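Local structure of Lin0431 protein (Listeria innocua, 3LD7) at residues I11-N15 with F33-G37; A40-L44 with C79-V84. The protein is of unknown function but contains the NusG domain II-like (DUF1312) region described here, a compact, strand-rich part of the longer protein. One frame throughout, in Å; residues are numbered along the deposited sequence.

How the interactions relate
Two beta-sheets laid face to face can be joined by different chemistry at different points, and interactions 1 and 2, whose centres lie 7 Å apart, illustrate this. Both connect the three-stranded sheet to the four-stranded one: interaction 1 through the edge strand 30-36, by apolar side chains and a glutamine hydrogen bond, interaction 2 through the start of the central strand 42-48 and the turn of a hairpin. Backbone contacts within one sheet and at the end of the other tie them, since Ile35 N lies 2.9 Å from Asn43 O and Asn15 N lies 2.8 Å from Lys83 O, both probable hydrogen bonds. Val84 also touches Ile35, so the two contacts run into each other.

Interaction 1: residues I11-N15 with F33-G37; sequences IISQN and FTIKG
Residues 11-14 and 33-36 are extended strands from different sheets, facing each other with axes 9.1 Å apart at closest approach and N-to-C directions at 30°. No backbone hydrogen bond joins them; the nearest CA atoms are those of Gln14 and Ile35, 7.8 Å apart. The usual alternation of a strand decides which residues meet: Ile12 and Gln14 direct their CA-to-CB bonds toward the other strand, as do Phe33 and Ile35, whereas Ser13 and Lys36 point away.

The apolar part is built round Ile12. With chi1 m, it places CG2 3.7 Å from Ile35 CD1, Ile35 being in the mt rotamer, and the same Ile12 CG2 lies 4.4 Å from Phe33 CZ, at the edge of the ring near its plane. Phe33 has chi1 p, and its ring also forms a cation-pi pair with Arg20. Such packing of side chains between two facing sheets is the basis of a beta-sandwich: strand 8-14 lies inside the four-stranded sheet, between 17-23 and 84-90, while 30-36 is an edge of the three-stranded one. Ile19 and Val84 from the first sheet and Met45 from the second also touch Ile35, extending the apolar layer.

The polar part belongs to Gln14. Its side chain is stretched out, with chi1 and chi2 both t, and spans the gap so that NE2 donates a hydrogen bond to Lys36 O at 3.0 Å, with an N-H...O angle of 156°. There the same Gln14 NE2 also lies 3.5 Å from Ile35 CG2 and 3.6 Å from Gly37 CA.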
# COMPACT_ATOMS: atom_id res chain seq x y z
N ILE A 11 4.49 -3.73 -4.08
CA ILE A 11 4.44 -4.98 -3.35
C ILE A 11 3.83 -4.68 -1.99
O ILE A 11 4.37 -3.88 -1.21
CB ILE A 11 5.85 -5.61 -3.18
CG1 ILE A 11 6.61 -5.61 -4.52
CG2 ILE A 11 5.76 -7.02 -2.54
CD1 ILE A 11 6.05 -6.50 -5.52
N ILE A 12 2.69 -5.29 -1.71
CA ILE A 12 1.98 -5.04 -0.46
C ILE A 12 1.99 -6.29 0.40
O ILE A 12 1.53 -7.35 -0.03
CB ILE A 12 0.52 -4.62 -0.75
CG1 ILE A 12 0.49 -3.38 -1.67
CG2 ILE A 12 -0.25 -4.37 0.55
CD1 ILE A 12 0.25 -3.68 -3.17
N SER A 13 2.52 -6.16 1.62
CA SER A 13 2.75 -7.30 2.53
C SER A 13 2.09 -7.07 3.87
O SER A 13 1.91 -5.93 4.30
CB SER A 13 4.24 -7.48 2.79
OG SER A 13 4.93 -7.84 1.61
N GLN A 14 1.80 -8.17 4.55
CA GLN A 14 1.34 -8.12 5.93
C GLN A 14 2.16 -9.17 6.69
O GLN A 14 2.18 -10.35 6.33
CB GLN A 14 -0.14 -8.46 5.99
CG GLN A 14 -0.73 -8.55 7.38
CD GLN A 14 -2.11 -9.24 7.35
OE1 GLN A 14 -2.32 -10.24 6.64
NE2 GLN A 14 -3.03 -8.73 8.15
N ASN A 15 2.87 -8.71 7.73
CA ASN A 15 3.85 -9.54 8.45
C ASN A 15 4.87 -10.21 7.54
O ASN A 15 5.27 -11.37 7.75
CB ASN A 15 3.17 -10.53 9.38
CG ASN A 15 4.13 -11.07 10.45
OD1 ASN A 15 5.09 -10.40 10.84
ND2 ASN A 15 3.87 -12.29 10.91
N PHE A 33 -8.91 -2.33 -1.59
CA PHE A 33 -8.99 -3.63 -0.93
C PHE A 33 -8.59 -3.46 0.52
O PHE A 33 -7.81 -2.57 0.85
CB PHE A 33 -8.18 -4.73 -1.66
CG PHE A 33 -6.69 -4.49 -1.71
CD1 PHE A 33 -6.12 -3.69 -2.69
CD2 PHE A 33 -5.84 -5.06 -0.76
CE1 PHE A 33 -4.73 -3.48 -2.74
CE2 PHE A 33 -4.47 -4.85 -0.80
CZ PHE A 33 -3.91 -4.05 -1.79
N THR A 34 -9.15 -4.29 1.40
CA THR A 34 -8.85 -4.20 2.82
C THR A 34 -7.97 -5.35 3.29
O THR A 34 -8.25 -6.52 3.00
CB THR A 34 -10.14 -4.19 3.65
OG1 THR A 34 -10.94 -3.07 3.25
CG2 THR A 34 -9.84 -4.08 5.13
N ILE A 35 -6.90 -5.00 3.99
CA ILE A 35 -6.07 -5.98 4.67
C ILE A 35 -6.57 -6.09 6.09
O ILE A 35 -6.59 -5.10 6.84
CB ILE A 35 -4.60 -5.54 4.68
CG1 ILE A 35 -4.12 -5.36 3.26
CG2 ILE A 35 -3.75 -6.56 5.44
CD1 ILE A 35 -2.73 -4.79 3.20
N LYS A 36 -7.03 -7.27 6.45
CA LYS A 36 -7.58 -7.46 7.78
C LYS A 36 -6.59 -8.14 8.68
O LYS A 36 -6.00 -9.19 8.36
CB LYS A 36 -8.89 -8.24 7.73
CG LYS A 36 -9.99 -7.39 7.12
CD LYS A 36 -11.28 -8.17 6.93
CE LYS A 36 -12.42 -7.22 6.57
NZ LYS A 36 -12.52 -6.11 7.57
N GLY A 37 -6.41 -7.55 9.84
CA GLY A 37 -5.48 -8.12 10.75
C GLY A 37 -6.17 -8.89 11.82
O GLY A 37 -7.37 -9.25 11.75

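Interaction 2: residues A40-L44 with C79-V84; sequences AQYNL and CLPHKV
A side chain from a hairpin turn is inserted against the start of a strand in the opposing sheet: His82, between strands 76-79 and 84-90, meets residues 41-43 as they enter strand 42-48. The nearest CA atoms, of Gln41 and His82, are 6.7 Å apart.

Leu80 to Lys83 form a type I beta turn (backbone hydrogen bond Lys83 N to Leu80 O, 2.9 Å); Lys83 then takes a left-handed conformation (63/31). Cys79 and Val84 pair through backbone hydrogen bonds, Cys79 N to Val84 O at 2.9 Å and Val84 N to Cys79 O at 3.0 Å. With Lys83 and Val84 both facing Cys79, this is a G1 beta bulge, a familiar companion of the type I turn in beta hairpins, here with lysine in the left-handed position.

His82, chi1 m, points its CA-to-CB bond toward residues 40-44. Gln41 CB sits over one face of the imidazole in a CH-pi contact, 3.6 Å from the ring centroid and 13° off its normal. At the ring's edge, Tyr42 O approaches His82 ND1 to 3.3 Å. The side chain of Asn43 fills the space beside His82, flanked by Cys79 and Val84, while Tyr42 points away and its OH hydrogen-bonds Glu56.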
# COMPACT_ATOMS: atom_id res chain seq x y z
N ALA A 40 -9.52 -6.28 15.36
CA ALA A 40 -10.29 -5.38 14.52
C ALA A 40 -9.36 -4.53 13.64
O ALA A 40 -9.81 -3.58 12.99
CB ALA A 40 -11.16 -4.47 15.38
N GLN A 41 -8.07 -4.86 13.62
CA GLN A 41 -7.13 -4.10 12.81
C GLN A 41 -7.47 -4.20 11.33
O GLN A 41 -7.73 -5.29 10.80
CB GLN A 41 -5.70 -4.60 13.03
CG GLN A 41 -5.28 -4.61 14.49
CD GLN A 41 -4.19 -5.64 14.75
OE1 GLN A 41 -4.16 -6.27 15.79
NE2 GLN A 41 -3.27 -5.78 13.80
N TYR A 42 -7.47 -3.06 10.65
CA TYR A 42 -7.60 -3.08 9.21
C TYR A 42 -6.81 -1.96 8.56
O TYR A 42 -6.47 -0.97 9.21
CB TYR A 42 -9.09 -2.96 8.78
CG TYR A 42 -9.64 -1.55 8.91
CD1 TYR A 42 -10.12 -1.10 10.12
CD2 TYR A 42 -9.67 -0.69 7.82
CE1 TYR A 42 -10.60 0.18 10.28
CE2 TYR A 42 -10.16 0.60 7.95
CZ TYR A 42 -10.63 1.03 9.19
OH TYR A 42 -11.12 2.31 9.36
N ASN A 43 -6.53 -2.13 7.27
CA ASN A 43 -6.00 -1.06 6.43
C ASN A 43 -6.72 -1.11 5.12
O ASN A 43 -6.70 -2.15 4.43
CB ASN A 43 -4.48 -1.19 6.16
CG ASN A 43 -3.64 -1.07 7.44
OD1 ASN A 43 -3.07 0.00 7.77
ND2 ASN A 43 -3.55 -2.13 8.13
N LEU A 44 -7.35 0.00 4.76
CA LEU A 44 -8.03 0.13 3.48
C LEU A 44 -7.04 0.69 2.48
O LEU A 44 -6.62 1.84 2.58
CB LEU A 44 -9.23 1.04 3.62
CG LEU A 44 -10.09 1.24 2.37
CD1 LEU A 44 -10.57 -0.08 1.78
CD2 LEU A 44 -11.25 2.12 2.75
N CYS A 79 2.78 0.67 7.94
CA CYS A 79 1.89 0.73 9.10
C CYS A 79 2.42 -0.29 10.05
O CYS A 79 2.10 -1.48 9.96
CB CYS A 79 0.42 0.43 8.75
SG CYS A 79 -0.63 0.45 10.23
N LEU A 80 3.30 0.16 10.95
CA LEU A 80 4.02 -0.77 11.83
C LEU A 80 3.12 -1.59 12.78
O LEU A 80 3.24 -2.80 12.86
CB LEU A 80 5.15 -0.06 12.58
CG LEU A 80 6.48 -0.76 12.42
CD1 LEU A 80 7.57 0.04 13.05
CD2 LEU A 80 6.43 -2.16 13.02
N PRO A 81 2.17 -0.94 13.45
CA PRO A 81 1.30 -1.70 14.37
C PRO A 81 0.54 -2.82 13.69
O PRO A 81 0.26 -3.85 14.32
CB PRO A 81 0.33 -0.64 14.92
CG PRO A 81 1.15 0.65 14.83
CD PRO A 81 1.92 0.51 13.53
N HIS A 82 0.19 -2.63 12.41
CA HIS A 82 -0.54 -3.69 11.69
C HIS A 82 0.38 -4.54 10.84
O HIS A 82 -0.09 -5.43 10.11
CB HIS A 82 -1.62 -3.05 10.81
CG HIS A 82 -2.70 -2.36 11.60
ND1 HIS A 82 -3.77 -1.74 11.00
CD2 HIS A 82 -2.86 -2.19 12.94
CE1 HIS A 82 -4.56 -1.23 11.94
NE2 HIS A 82 -4.02 -1.47 13.12
N LYS A 83 1.68 -4.24 10.87
CA LYS A 83 2.69 -5.02 10.13
C LYS A 83 2.48 -4.97 8.62
O LYS A 83 2.82 -5.92 7.88
CB LYS A 83 2.77 -6.47 10.64
CG LYS A 83 2.95 -6.55 12.17
CD LYS A 83 3.18 -7.98 12.62
CE LYS A 83 3.28 -8.04 14.14
NZ LYS A 83 3.56 -9.41 14.64
N VAL A 84 1.95 -3.85 8.15
CA VAL A 84 1.68 -3.70 6.73
C VAL A 84 2.77 -2.88 6.10
O VAL A 84 3.19 -1.85 6.65
CB VAL A 84 0.28 -3.06 6.49
CG1 VAL A 84 0.13 -2.63 5.02
CG2 VAL A 84 -0.82 -4.06 6.87